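Local coordinates for protein GTN Reductase (Agrobacterium tumefaciens, PDB 5N6G) that probably reduces activated carbon-carbon double bonds with flavin mononucleotide, as ene-reductases of the Old Yellow Enzyme family do, and binds 2-phenylacrylic acid, at residues A[28-32]-A[33-37]; A[99-102]-A[103-107]; A[151-154]-A[155-159]; A[209-212]-A[213-217]. All coordinates share one frame; numbering follows the deposited sequence. Where two conformers were deposited one is given.

Contact 1: A[28-32]-A[33-37]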
loop_
_atom_site.group_PDB
_atom_site.type_symbol
_atom_site.label_atom_id
_atom_site.label_comp_id
_atom_site.label_asym_id
_atom_site.label_seq_id
_atom_site.Cartn_x
_atom_site.Cartn_y
_atom_site.Cartn_z
ATOM N N ARG A 28 -14.619 2.258 -5.735
ATOM C CA ARG A 28 -15.593 3.270 -6.099
ATOM C C ARG A 28 -15.111 4.118 -7.268
ATOM O O ARG A 28 -15.477 5.289 -7.386
ATOM C CB ARG A 28 -15.917 4.123 -4.883
ATOM C CG ARG A 28 -16.919 3.405 -3.972
ATOM C CD ARG A 28 -16.966 4.100 -2.676
ATOM N NE ARG A 28 -18.063 3.779 -1.763
ATOM C CZ ARG A 28 -17.999 2.865 -0.798
ATOM N NH1 ARG A 28 -16.939 2.104 -0.663
ATOM N NH2 ARG A 28 -18.987 2.745 0.066
ATOM N N SER A 29 -14.308 3.531 -8.163
ATOM C CA SER A 29 -13.784 4.232 -9.336
ATOM C C SER A 29 -14.009 3.413 -10.609
ATOM O O SER A 29 -13.064 2.859 -11.180
ATOM C CB SER A 29 -12.301 4.550 -9.142
ATOM O OG SER A 29 -12.105 5.284 -7.941
ATOM N N PRO A 30 -15.248 3.349 -11.090
ATOM C CA PRO A 30 -15.523 2.633 -12.340
ATOM C C PRO A 30 -14.635 3.110 -13.479
ATOM O O PRO A 30 -14.351 4.305 -13.634
ATOM C CB PRO A 30 -17.002 2.942 -12.605
ATOM C CG PRO A 30 -17.567 3.248 -11.265
ATOM C CD PRO A 30 -16.476 3.900 -10.493
ATOM N N GLY A 31 -14.202 2.154 -14.296
ATOM C CA GLY A 31 -13.350 2.451 -15.422
ATOM C C GLY A 31 -11.928 2.753 -15.049
ATOM O O GLY A 31 -11.162 3.199 -15.911
ATOM N N ALA A 32 -11.562 2.560 -13.778
ATOM C CA ALA A 32 -10.202 2.798 -13.305
ATOM C C ALA A 32 -9.839 4.281 -13.325
ATOM O O ALA A 32 -8.658 4.632 -13.446
ATOM C CB ALA A 32 -9.179 1.997 -14.124
ATOM N N ILE A 33 -10.839 5.150 -13.171
ATOM C CA ILE A 33 -10.666 6.594 -13.286
ATOM C C ILE A 33 -11.240 7.229 -12.028
ATOM O O ILE A 33 -12.432 7.067 -11.739
ATOM C CB ILE A 33 -11.372 7.153 -14.539
ATOM C CG1 ILE A 33 -10.738 6.558 -15.805
ATOM C CG2 ILE A 33 -11.309 8.677 -14.590
ATOM C CD1 ILE A 33 -11.586 6.747 -17.065
ATOM N N PRO A 34 -10.453 7.975 -11.241
ATOM C CA PRO A 34 -11.035 8.684 -10.098
ATOM C C PRO A 34 -12.066 9.700 -10.551
ATOM O O PRO A 34 -11.923 10.341 -11.593
ATOM C CB PRO A 34 -9.830 9.383 -9.450
ATOM C CG PRO A 34 -8.647 8.629 -9.919
ATOM C CD PRO A 34 -9.006 8.225 -11.331
ATOM N N ASN A 35 -13.099 9.876 -9.718
ATOM C CA ASN A 35 -14.229 10.727 -10.059
ATOM C C ASN A 35 -14.471 11.772 -8.973
ATOM O O ASN A 35 -13.648 11.933 -8.064
ATOM C CB ASN A 35 -15.448 9.848 -10.301
ATOM C CG ASN A 35 -15.761 8.974 -9.115
ATOM O OD1 ASN A 35 -15.720 9.429 -7.964
ATOM N ND2 ASN A 35 -16.001 7.690 -9.375
ATOM N N ASN A 36 -15.550 12.544 -9.086
ATOM C CA ASN A 36 -15.747 13.662 -8.158
ATOM C C ASN A 36 -16.055 13.185 -6.742
ATOM O O ASN A 36 -15.649 13.830 -5.761
ATOM C CB ASN A 36 -16.880 14.553 -8.646
ATOM C CG ASN A 36 -16.505 15.342 -9.858
ATOM O OD1 ASN A 36 -15.336 15.422 -10.216
ATOM N ND2 ASN A 36 -17.489 15.957 -10.482
ATOM N N LEU A 37 -16.782 12.074 -6.611
ATOM C CA LEU A 37 -17.038 11.516 -5.277
ATOM C C LEU A 37 -15.740 11.100 -4.595
ATOM O O LEU A 37 -15.547 11.348 -3.393
ATOM C CB LEU A 37 -18.001 10.329 -5.375
ATOM C CG LEU A 37 -18.550 9.817 -4.034
ATOM C CD1 LEU A 37 -19.468 10.825 -3.401
ATOM C CD2 LEU A 37 -19.273 8.490 -4.240
HETATM O O HOH W 1 -14.961 6.622 -12.222
#
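Asn-35 reaches back across the bend of 28-37 to the main chain of Arg-28, its ND2 bonding Arg-28 O at 3.2 Å with the donor in the carbonyl plane and an N-H...O angle of 150°. The chi1 of 57° sets the amide between its own backbone N and carbonyl carbon, turned back over the preceding loop. Asn-35 is also the N-cap of helix 36-43, where its OD1 caps a backbone N just past residue 37. Asn-38 OD1 accepts Asn-35 N, the reciprocal half of a capping box, and also bonds Ser-29 OG, while Asn-38 ND2 is a second donor to Arg-28 O. This is the tight part: Ser-29 CB packs 3.6 Å from Ile-33 O, and the turn is closed by Ala-32 N bonding to Ser-29 O at 3.0 Å. The other side is more exposed and wetter: Pro-30 and Gly-31 lie at the surface, and Ile-33 is only partly covered, even though its CG1 comes to 3.4 Å from Gly-31 O. One water bridges this side, donating to Pro-30 O (2.8 Å) and to Ile-33 O (2.6 Å) while accepting from Asn-35 ND2 (3.2 Å). The segment connects barrel strand 19-21 to helix 36-43; Arg-28 runs off to Thr-354 O and Gly-359 O, while Pro-34 is set against Ala-76, Trp-80 and Ile-83 of helix 74-89.

Contact 2: A[99-102]-A[103-107]; sequences WHVG and RISHT. With 8OZ (2-Phenylacrylic acid), chain C.
The backbone after barrel strand 94-99 of this TIM-barrel enzyme reverses in a type II' beta turn from Val-101 to Ile-104, closed by a nearly straight Ile-104 N to Val-101 O bond of 3.2 Å (167°). The donor stands well above the carbonyl plane, and Gln-187 NE2 is a second donor to the same oxygen. Gly-102, at phi 55°, takes the first corner, and its N-H is held by His-100 ND1 at 3.0 Å, in the plane of the imidazole; Gln-61 engages NE2 of that ring. Ile-104 then centres an inverse gamma turn, with a weak Ser-105 N to Arg-103 O bond.

Val-101 turns its side chain toward the second half of the turn. Its CG2, set between the backbone N and the carbonyl carbon, touches Ser-105 CB at 3.8 Å and lies 3.2 Å from Ile-104 O, a buried oxygen with no polar partner in the model. The other methyl, CG1, sits over one face of the Trp-99 indole near its rim. Trp-99, also stacked with His-178, thereby joins the turn to the pocket of 2-phenylacrylic acid: the ligand approaches the indole obliquely, and its methylene carbon C comes to 3.2 Å from CZ2 of Trp-99.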
loop_
_atom_site.group_PDB
_atom_site.type_symbol
_atom_site.label_atom_id
_atom_site.label_comp_id
_atom_site.label_asym_id
_atom_site.label_seq_id
_atom_site.Cartn_x
_atom_site.Cartn_y
_atom_site.Cartn_z
ATOM N N TRP A 99 0.642 -0.064 -7.355
ATOM C CA TRP A 99 0.236 -1.424 -7.046
ATOM C C TRP A 99 0.367 -2.337 -8.260
ATOM O O TRP A 99 0.081 -1.937 -9.382
ATOM C CB TRP A 99 -1.201 -1.382 -6.609
ATOM C CG TRP A 99 -1.795 -2.569 -5.933
ATOM C CD1 TRP A 99 -1.156 -3.629 -5.353
ATOM C CD2 TRP A 99 -3.191 -2.759 -5.704
ATOM N NE1 TRP A 99 -2.086 -4.473 -4.779
ATOM C CE2 TRP A 99 -3.343 -3.963 -4.984
ATOM C CE3 TRP A 99 -4.329 -2.021 -6.044
ATOM C CZ2 TRP A 99 -4.585 -4.429 -4.589
ATOM C CZ3 TRP A 99 -5.555 -2.477 -5.665
ATOM C CH2 TRP A 99 -5.686 -3.681 -4.953
ATOM N N HIS A 100 0.791 -3.567 -8.018
ATOM C CA HIS A 100 0.636 -4.658 -8.966
ATOM C C HIS A 100 0.215 -5.870 -8.157
ATOM O O HIS A 100 0.924 -6.292 -7.235
ATOM C CB HIS A 100 1.929 -4.947 -9.759
ATOM C CG HIS A 100 1.721 -5.818 -10.948
ATOM N ND1 HIS A 100 1.133 -7.061 -10.880
ATOM C CD2 HIS A 100 2.032 -5.616 -12.251
ATOM C CE1 HIS A 100 1.066 -7.576 -12.097
ATOM N NE2 HIS A 100 1.617 -6.724 -12.944
ATOM N N VAL A 101 -0.933 -6.433 -8.499
ATOM C CA VAL A 101 -1.495 -7.536 -7.723
ATOM C C VAL A 101 -0.877 -8.894 -8.005
ATOM O O VAL A 101 -1.118 -9.834 -7.234
ATOM C CB VAL A 101 -3.001 -7.711 -7.961
ATOM C CG1 VAL A 101 -3.723 -6.457 -7.527
ATOM C CG2 VAL A 101 -3.308 -8.041 -9.415
ATOM N N GLY A 102 -0.116 -9.037 -9.080
ATOM C CA GLY A 102 0.374 -10.355 -9.453
ATOM C C GLY A 102 -0.740 -11.366 -9.600
ATOM O O GLY A 102 -1.718 -11.152 -10.321
ATOM N N ARG A 103 -0.603 -12.510 -8.920
ATOM C CA ARG A 103 -1.550 -13.603 -9.109
ATOM C C ARG A 103 -2.954 -13.331 -8.564
ATOM O O ARG A 103 -3.855 -14.137 -8.825
ATOM C CB ARG A 103 -1.019 -14.879 -8.464
ATOM C CG ARG A 103 -1.016 -14.860 -6.940
ATOM C CD ARG A 103 -0.393 -16.148 -6.408
ATOM N NE ARG A 103 -0.453 -16.210 -4.947
ATOM C CZ ARG A 103 -0.431 -17.339 -4.247
ATOM N NH1 ARG A 103 -0.326 -18.531 -4.828
ATOM N NH2 ARG A 103 -0.513 -17.284 -2.921
ATOM N N ILE A 104 -3.153 -12.251 -7.814
ATOM C CA ILE A 104 -4.449 -11.994 -7.166
ATOM C C ILE A 104 -5.278 -11.182 -8.153
ATOM O O ILE A 104 -5.451 -9.968 -8.028
ATOM C CB ILE A 104 -4.276 -11.293 -5.823
ATOM C CG1 ILE A 104 -3.285 -12.062 -4.936
ATOM C CG2 ILE A 104 -5.598 -11.160 -5.138
ATOM C CD1 ILE A 104 -3.711 -13.494 -4.586
ATOM N N SER A 105 -5.808 -11.871 -9.162
ATOM C CA SER A 105 -6.573 -11.216 -10.215
ATOM C C SER A 105 -7.452 -12.256 -10.909
ATOM O O SER A 105 -7.525 -13.419 -10.504
ATOM C CB SER A 105 -5.631 -10.502 -11.189
ATOM O OG SER A 105 -6.315 -9.688 -12.145
ATOM N N HIS A 106 -8.141 -11.808 -11.951
ATOM C CA HIS A 106 -9.069 -12.628 -12.706
ATOM C C HIS A 106 -8.873 -12.315 -14.179
ATOM O O HIS A 106 -8.517 -11.194 -14.534
ATOM C CB HIS A 106 -10.512 -12.337 -12.273
ATOM C CG HIS A 106 -11.520 -13.291 -12.832
ATOM N ND1 HIS A 106 -12.236 -13.017 -13.978
ATOM C CD2 HIS A 106 -11.960 -14.497 -12.391
ATOM C CE1 HIS A 106 -13.049 -14.023 -14.235
ATOM N NE2 HIS A 106 -12.913 -14.926 -13.278
ATOM N N THR A 107 -9.058 -13.325 -15.022
ATOM C CA THR A 107 -8.859 -13.136 -16.460
ATOM C C THR A 107 -9.701 -11.991 -17.017
ATOM O O THR A 107 -9.254 -11.295 -17.934
ATOM C CB THR A 107 -9.180 -14.420 -17.208
ATOM O OG1 THR A 107 -10.532 -14.817 -16.909
ATOM C CG2 THR A 107 -8.204 -15.521 -16.830
HETATM C C4 8OZ C . -8.934 -5.103 0.858
HETATM C C5 8OZ C . -9.658 -5.405 -0.272
HETATM C C6 8OZ C . -9.028 -5.436 -1.496
HETATM C C7 8OZ C . -7.679 -5.147 -1.596
HETATM C C8 8OZ C . -4.523 -4.939 0.398
HETATM C C 8OZ C . -5.134 -3.595 -1.562
HETATM O O 8OZ C . -3.396 -4.505 0.426
HETATM C C1 8OZ C . -5.520 -4.401 -0.585
HETATM C C2 8OZ C . -6.944 -4.823 -0.463
HETATM C C3 8OZ C . -7.584 -4.819 0.773
HETATM O O1 8OZ C . -4.926 -5.899 1.194
#

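Contact 3: A[151-154]-A[155-159]; sequences DDIG and LILED
The flat groups that meet between 151-154 and 155-159 are peptide units, and in each pair the amide nitrogen stands slightly off the plane of the carbonyl it bonds. Leu-155 N meets Asp-151 O at 3.1 Å, and Glu-158 N meets Gly-154 O, also at 3.1 Å. Between them, Ile-156 N to Asp-152 O and Leu-157 N to Ile-153 O continue the i to i+4 ladder of an alpha-helix.

Beside these bonds the side chains lean back over the preceding turn. Leu-155, Ile-156 and Leu-157 all hold their first branch anti to the carbonyl carbon, chi1 close to -70°, which brings each against the very oxygen that its own N-H uses: Leu-155 CG lies 3.5 Å from Asp-151 O, and Ile-156 CG1 is equally close to Asp-152 O. Side chain to side chain, Ile-153 CG2 and Leu-157 CD1 meet more loosely, at 4.5 Å.

The helix is two-sided. Leu-155 and Asp-151 are exposed, whereas Ile-153 and Ile-156 are buried. Asp-152 turns back to the helix start, where OD2 accepts from Thr-149 N and forms a salt bridge with Arg-146. Helix 150-169 is one of the outer helices of the barrel. Its buried side is covered by helix 204-222, where Leu-157 packs on Val-214, and by the short helix 184-189, where Ile-153 rests on Phe-188 and Ile-156 on Leu-184.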
loop_
_atom_site.group_PDB
_atom_site.type_symbol
_atom_site.label_atom_id
_atom_site.label_comp_id
_atom_site.label_asym_id
_atom_site.label_seq_id
_atom_site.Cartn_x
_atom_site.Cartn_y
_atom_site.Cartn_z
ATOM N N ASP A 151 12.029 -11.265 -19.549
ATOM C CA ASP A 151 11.552 -10.133 -20.336
ATOM C C ASP A 151 10.279 -9.540 -19.742
ATOM O O ASP A 151 10.113 -8.312 -19.706
ATOM C CB ASP A 151 11.318 -10.560 -21.790
ATOM C CG ASP A 151 12.624 -10.792 -22.551
ATOM O OD1 ASP A 151 13.662 -10.220 -22.151
ATOM O OD2 ASP A 151 12.611 -11.545 -23.548
ATOM N N ASP A 152 9.358 -10.395 -19.275
ATOM C CA ASP A 152 8.145 -9.881 -18.636
ATOM C C ASP A 152 8.482 -9.011 -17.435
ATOM O O ASP A 152 7.813 -7.997 -17.173
ATOM C CB ASP A 152 7.254 -11.020 -18.149
ATOM C CG ASP A 152 6.698 -11.870 -19.252
ATOM O OD1 ASP A 152 6.568 -11.377 -20.394
ATOM O OD2 ASP A 152 6.368 -13.043 -18.937
ATOM N N ILE A 153 9.454 -9.446 -16.634
ATOM C CA ILE A 153 9.858 -8.672 -15.464
ATOM C C ILE A 153 10.363 -7.301 -15.885
ATOM O O ILE A 153 10.055 -6.287 -15.243
ATOM C CB ILE A 153 10.899 -9.464 -14.644
ATOM C CG1 ILE A 153 10.240 -10.695 -14.009
ATOM C CG2 ILE A 153 11.574 -8.572 -13.613
ATOM C CD1 ILE A 153 11.224 -11.685 -13.404
ATOM N N GLY A 154 11.151 -7.241 -16.969
ATOM C CA GLY A 154 11.609 -5.948 -17.466
ATOM C C GLY A 154 10.470 -5.026 -17.849
ATOM O O GLY A 154 10.524 -3.817 -17.606
ATOM N N LEU A 155 9.430 -5.580 -18.485
ATOM C CA LEU A 155 8.279 -4.782 -18.859
ATOM C C LEU A 155 7.558 -4.258 -17.631
ATOM O O LEU A 155 7.094 -3.112 -17.611
ATOM C CB LEU A 155 7.339 -5.616 -19.728
ATOM C CG LEU A 155 7.904 -5.964 -21.112
ATOM C CD1 LEU A 155 6.942 -6.891 -21.816
ATOM C CD2 LEU A 155 8.114 -4.713 -21.924
ATOM N N ILE A 156 7.462 -5.066 -16.579
ATOM C CA ILE A 156 6.809 -4.581 -15.368
ATOM C C ILE A 156 7.624 -3.469 -14.723
ATOM O O ILE A 156 7.065 -2.495 -14.204
ATOM C CB ILE A 156 6.556 -5.743 -14.401
ATOM C CG1 ILE A 156 5.479 -6.657 -14.995
ATOM C CG2 ILE A 156 6.108 -5.255 -13.017
ATOM C CD1 ILE A 156 5.278 -7.964 -14.218
ATOM N N LEU A 157 8.957 -3.593 -14.723
ATOM C CA LEU A 157 9.775 -2.508 -14.189
ATOM C C LEU A 157 9.518 -1.215 -14.945
ATOM O O LEU A 157 9.417 -0.146 -14.328
ATOM C CB LEU A 157 11.259 -2.882 -14.228
ATOM C CG LEU A 157 11.661 -3.959 -13.231
ATOM C CD1 LEU A 157 13.110 -4.374 -13.476
ATOM C CD2 LEU A 157 11.510 -3.499 -11.804
ATOM N N GLU A 158 9.380 -1.291 -16.279
ATOM C CA GLU A 158 9.047 -0.095 -17.046
ATOM C C GLU A 158 7.682 0.445 -16.637
ATOM O O GLU A 158 7.480 1.669 -16.596
ATOM C CB GLU A 158 9.100 -0.385 -18.551
ATOM C CG GLU A 158 8.897 0.841 -19.437
ATOM C CD GLU A 158 9.772 2.057 -19.059
ATOM O OE1 GLU A 158 10.994 1.904 -18.792
ATOM O OE2 GLU A 158 9.220 3.177 -19.025
ATOM N N ASP A 159 6.737 -0.449 -16.308
ATOM C CA ASP A 159 5.426 0.011 -15.855
ATOM C C ASP A 159 5.522 0.701 -14.501
ATOM O O ASP A 159 4.758 1.633 -14.229
ATOM C CB ASP A 159 4.427 -1.149 -15.787
ATOM C CG ASP A 159 4.015 -1.649 -17.164
ATOM O OD1 ASP A 159 4.161 -0.892 -18.166
ATOM O OD2 ASP A 159 3.522 -2.799 -17.237
#

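Contact 4: A[209-212]-A[213-217]; sequences RFLL and EVVDA
Helix 204-222, an outer helix of the TIM barrel between strands 174-178 and 227-231, carries this contact on successive turns, the backbone bonded i to i+4 from Glu-213 N to Arg-209 O onward. On the buried side Val-214 puts CG2 over one face of the Phe-210 ring, a CH-pi contact 3.8 Å from the centroid and 16° off the normal. Phe-210 can meet it because CG is anti to the backbone N (chi1 -178°), while Phe-188 stacks on the same ring. Leu-211 and Val-215 run alongside each other in the same direction, with CD2 of Leu-211 and CG2 of Val-215 at 4.0 Å; Leu-211 also packs on Val-252 and Leu-256 of helix 245-256.

Arg-209, Glu-213 and Asp-216 bring charge to the partly exposed side. Asp-216 OD1 forms a salt bridge with Arg-259. Arg-209 and Glu-213 form no direct ion pair: NH1 and OE2 are 5.3 Å apart, the arginine being drawn to Asp-199 O and Asn-206 and the glutamate to Tyr-200 OH. A single water joins them, lying in the guanidinium plane 3.2 Å from Arg-209 NH1 and donating to Glu-213 OE2 at 2.9 Å.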
loop_
_atom_site.group_PDB
_atom_site.type_symbol
_atom_site.label_atom_id
_atom_site.label_comp_id
_atom_site.label_asym_id
_atom_site.label_seq_id
_atom_site.Cartn_x
_atom_site.Cartn_y
_atom_site.Cartn_z
ATOM N N ARG A 209 15.452 -9.527 -4.896
ATOM C CA ARG A 209 15.989 -8.825 -6.060
ATOM C C ARG A 209 14.924 -7.992 -6.752
ATOM O O ARG A 209 15.171 -6.836 -7.105
ATOM C CB ARG A 209 16.574 -9.834 -7.043
ATOM C CG ARG A 209 17.238 -9.201 -8.257
ATOM C CD ARG A 209 17.832 -10.270 -9.188
ATOM N NE ARG A 209 18.692 -11.205 -8.462
ATOM C CZ ARG A 209 19.899 -10.908 -7.998
ATOM N NH1 ARG A 209 20.403 -9.697 -8.171
ATOM N NH2 ARG A 209 20.586 -11.816 -7.326
ATOM N N PHE A 210 13.741 -8.572 -6.977
ATOM C CA PHE A 210 12.682 -7.822 -7.662
ATOM C C PHE A 210 12.263 -6.594 -6.857
ATOM O O PHE A 210 12.132 -5.493 -7.418
ATOM C CB PHE A 210 11.482 -8.731 -7.943
ATOM C CG PHE A 210 10.369 -8.041 -8.690
ATOM C CD1 PHE A 210 10.561 -7.603 -10.003
ATOM C CD2 PHE A 210 9.146 -7.826 -8.088
ATOM C CE1 PHE A 210 9.533 -6.971 -10.694
ATOM C CE2 PHE A 210 8.116 -7.203 -8.770
ATOM C CZ PHE A 210 8.302 -6.772 -10.052
ATOM N N LEU A 211 12.019 -6.760 -5.558
ATOM C CA LEU A 211 11.664 -5.616 -4.716
ATOM C C LEU A 211 12.671 -4.495 -4.902
ATOM O O LEU A 211 12.305 -3.324 -5.079
ATOM C CB LEU A 211 11.588 -6.047 -3.252
ATOM C CG LEU A 211 11.169 -4.978 -2.226
ATOM C CD1 LEU A 211 10.600 -5.632 -0.986
ATOM C CD2 LEU A 211 12.310 -4.068 -1.806
ATOM N N LEU A 212 13.959 -4.826 -4.842
ATOM C CA LEU A 212 14.966 -3.777 -4.876
ATOM C C LEU A 212 15.100 -3.186 -6.273
ATOM O O LEU A 212 15.381 -1.994 -6.412
ATOM C CB LEU A 212 16.294 -4.313 -4.351
ATOM C CG LEU A 212 16.264 -4.696 -2.878
ATOM C CD1 LEU A 212 17.549 -5.432 -2.521
ATOM C CD2 LEU A 212 16.124 -3.483 -1.974
ATOM N N GLU A 213 14.816 -3.967 -7.316
ATOM C CA GLU A 213 14.798 -3.406 -8.664
ATOM C C GLU A 213 13.632 -2.447 -8.846
ATOM O O GLU A 213 13.785 -1.415 -9.517
ATOM C CB GLU A 213 14.747 -4.525 -9.714
ATOM C CG GLU A 213 16.078 -5.233 -9.874
ATOM C CD GLU A 213 16.044 -6.428 -10.811
ATOM O OE1 GLU A 213 14.953 -6.923 -11.144
ATOM O OE2 GLU A 213 17.140 -6.883 -11.212
ATOM N N VAL A 214 12.470 -2.772 -8.259
ATOM C CA VAL A 214 11.330 -1.857 -8.297
ATOM C C VAL A 214 11.682 -0.565 -7.578
ATOM O O VAL A 214 11.465 0.530 -8.100
ATOM C CB VAL A 214 10.069 -2.513 -7.696
ATOM C CG1 VAL A 214 8.948 -1.488 -7.556
ATOM C CG2 VAL A 214 9.622 -3.707 -8.540
ATOM N N VAL A 215 12.248 -0.670 -6.369
ATOM C CA VAL A 215 12.598 0.535 -5.618
ATOM C C VAL A 215 13.576 1.393 -6.408
ATOM O O VAL A 215 13.415 2.608 -6.510
ATOM C CB VAL A 215 13.169 0.168 -4.233
ATOM C CG1 VAL A 215 13.768 1.406 -3.551
ATOM C CG2 VAL A 215 12.106 -0.431 -3.372
ATOM N N ASP A 216 14.612 0.781 -6.971
ATOM C CA ASP A 216 15.608 1.566 -7.673
ATOM C C ASP A 216 15.038 2.173 -8.962
ATOM O O ASP A 216 15.420 3.287 -9.332
ATOM C CB ASP A 216 16.846 0.711 -7.937
ATOM C CG ASP A 216 17.558 0.296 -6.649
ATOM O OD1 ASP A 216 17.378 0.994 -5.610
ATOM O OD2 ASP A 216 18.306 -0.712 -6.668
ATOM N N ALA A 217 14.114 1.479 -9.640
ATOM C CA ALA A 217 13.455 2.034 -10.828
ATOM C C ALA A 217 12.594 3.248 -10.478
ATOM O O ALA A 217 12.642 4.278 -11.174
ATOM C CB ALA A 217 12.609 0.955 -11.519
HETATM O O HOH W 2 19.429 -6.924 -9.490
#

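In the fold
Contact 1 runs from the loop after strand 19-21 into helix 36-43, contact 2 lies in the loop after strand 94-99, and contacts 3 and 4 on two neighbouring outer helices. Contact 2 reaches 2-phenylacrylic acid directly; in contact 1 the Arg-28 side chain stays about 8 Å from the FMN and about 10 Å from that ligand. The centres of contacts 3 and 4 are 11 Å apart and the helices pack against each other, Leu-157 CD2 lying 3.7 Å from Val-214 N and Ile-153 CG2 3.9 Å from Phe-210 CD1. Contact 2 joins this pair through His-100 NE2, 4.1 Å from Ile-156 CD1. Contact 1 stands apart, its nearest atoms about 10 Å from contact 2.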